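PDB 4DH2: dockerin type 1 from Clostridium thermocellum, which binds calcium and docks onto the type I cohesin of OlpC as a cellulosomal dockerin, the whole protein probably being a glycoside hydrolase. Local coordinates for residues Gly8-Ala12 with Asp34-Asp38. Residues are numbered along the deposited sequence; the frame is centred on the assembly and turned at random.
With CA (calcium ion), chain H.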
loop_
_atom_site.group_PDB
_atom_site.type_symbol
_atom_site.label_atom_id
_atom_site.label_comp_id
_atom_site.label_asym_id
_atom_site.label_seq_id
_atom_site.Cartn_x
_atom_site.Cartn_y
_atom_site.Cartn_z
ATOM N N GLY B 8 12.187 5.403 -13.509
ATOM C CA GLY B 8 10.964 4.816 -12.996
ATOM C C GLY B 8 9.782 5.718 -13.258
ATOM O O GLY B 8 8.646 5.284 -13.138
ATOM N N ASP B 9 10.040 6.984 -13.641
ATOM C CA ASP B 9 8.957 7.944 -13.804
ATOM C C ASP B 9 8.502 7.962 -15.257
ATOM O O ASP B 9 8.878 8.833 -16.061
ATOM C CB ASP B 9 9.401 9.350 -13.349
ATOM C CG ASP B 9 8.336 10.388 -13.565
ATOM O OD1 ASP B 9 7.159 10.027 -13.717
ATOM O OD2 ASP B 9 8.674 11.602 -13.619
ATOM N N VAL B 10 7.713 6.957 -15.610
ATOM C CA VAL B 10 7.400 6.721 -16.998
ATOM C C VAL B 10 6.309 7.626 -17.565
ATOM O O VAL B 10 6.120 7.632 -18.764
ATOM C CB VAL B 10 7.050 5.229 -17.267
ATOM C CG1 VAL B 10 8.209 4.331 -16.819
ATOM C CG2 VAL B 10 5.749 4.837 -16.608
ATOM N N ASN B 11 5.611 8.403 -16.729
ATOM C CA ASN B 11 4.692 9.417 -17.258
ATOM C C ASN B 11 5.225 10.836 -17.069
ATOM O O ASN B 11 4.518 11.794 -17.332
ATOM C CB ASN B 11 3.283 9.308 -16.661
ATOM C CG ASN B 11 3.247 9.395 -15.144
ATOM O OD1 ASN B 11 4.238 9.689 -14.462
ATOM N ND2 ASN B 11 2.069 9.122 -14.599
ATOM N N ALA B 12 6.472 10.937 -16.619
ATOM C CA ALA B 12 7.181 12.215 -16.523
ATOM C C ALA B 12 6.394 13.237 -15.703
ATOM O O ALA B 12 6.260 14.401 -16.099
ATOM C CB ALA B 12 7.499 12.766 -17.952
ATOM N N ASP B 34 3.407 2.725 -26.088
ATOM C CA ASP B 34 4.533 3.495 -25.585
ATOM C C ASP B 34 4.213 4.244 -24.286
ATOM O O ASP B 34 3.051 4.409 -23.934
ATOM C CB ASP B 34 4.992 4.490 -26.646
ATOM C CG ASP B 34 6.485 4.676 -26.645
ATOM O OD1 ASP B 34 7.095 4.454 -25.583
ATOM O OD2 ASP B 34 7.046 5.026 -27.702
ATOM N N PHE B 35 5.258 4.660 -23.579
ATOM C CA PHE B 35 5.107 5.475 -22.367
ATOM C C PHE B 35 4.824 6.929 -22.714
ATOM O O PHE B 35 5.227 7.409 -23.775
ATOM C CB PHE B 35 6.378 5.425 -21.521
ATOM C CG PHE B 35 6.617 4.116 -20.854
ATOM C CD1 PHE B 35 5.624 3.500 -20.124
ATOM C CD2 PHE B 35 7.849 3.510 -20.941
ATOM C CE1 PHE B 35 5.854 2.302 -19.500
ATOM C CE2 PHE B 35 8.085 2.308 -20.321
ATOM C CZ PHE B 35 7.089 1.701 -19.607
ATOM N N PRO B 36 4.129 7.646 -21.817
ATOM C CA PRO B 36 3.979 9.089 -22.052
ATOM C C PRO B 36 5.322 9.830 -22.019
ATOM O O PRO B 36 5.518 10.797 -22.749
ATOM C CB PRO B 36 3.089 9.546 -20.893
ATOM C CG PRO B 36 2.307 8.314 -20.501
ATOM C CD PRO B 36 3.246 7.152 -20.742
ATOM N N ALA B 37 6.244 9.385 -21.178
ATOM C CA ALA B 37 7.555 10.017 -21.115
ATOM C C ALA B 37 8.331 9.749 -22.410
ATOM O O ALA B 37 8.045 8.785 -23.136
ATOM C CB ALA B 37 8.334 9.518 -19.902
ATOM N N ASP B 38 9.323 10.596 -22.678
ATOM C CA ASP B 38 10.102 10.549 -23.922
ATOM C C ASP B 38 10.975 9.308 -24.121
ATOM O O ASP B 38 10.774 8.532 -25.059
ATOM C CB ASP B 38 11.035 11.764 -24.003
ATOM C CG ASP B 38 10.326 13.027 -24.458
ATOM O OD1 ASP B 38 9.308 12.923 -25.176
ATOM O OD2 ASP B 38 10.807 14.124 -24.099
HETATM CA CA CA H . 5.282 9.201 -12.488
HETATM O O HOH W 1 3.011 9.091 -11.664
#
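The carbonyl oxygen of V10, in a calcium-binding loop, faces three consecutive residues, F35, P36 and A37, of the linker that follows helix 18-28. A37 N donates to V10 O at 3.0 Å with an N-H...O angle of 152°, reaching it from a direction tilted 33° out of the carbonyl plane; F35 CB and P36 CD pack beside that same oxygen. V10 CB rests over one face of the F35 ring, 3.8 Å from its centroid and shifted toward the rim, a CH-pi contact; with CG1 anti to the carbonyl carbon (chi1 -57°), the two methyls spread across the ring. Smaller apolar touches flank the bond: A12 CB meets A37 CB at 3.9 Å, and the P36 ring lies against CA and CB of N11. Y27 stacks on F35, tying the ring back to helix 18-28. On the metal side, D9 OD1 binds calcium at 2.4 Å and N11 is a further ligand, in a site completed by D13, V15, D20 and water, while D9 OD2 accepts a hydrogen bond from G14 N. V10 thus exemplifies how a non-ligand residue between two ligands of an EF-hand-like loop packs into the fold; with its carbonyl satisfied by A37 N amid mostly apolar contacts, the metal loop's position is probably coupled to 34-38.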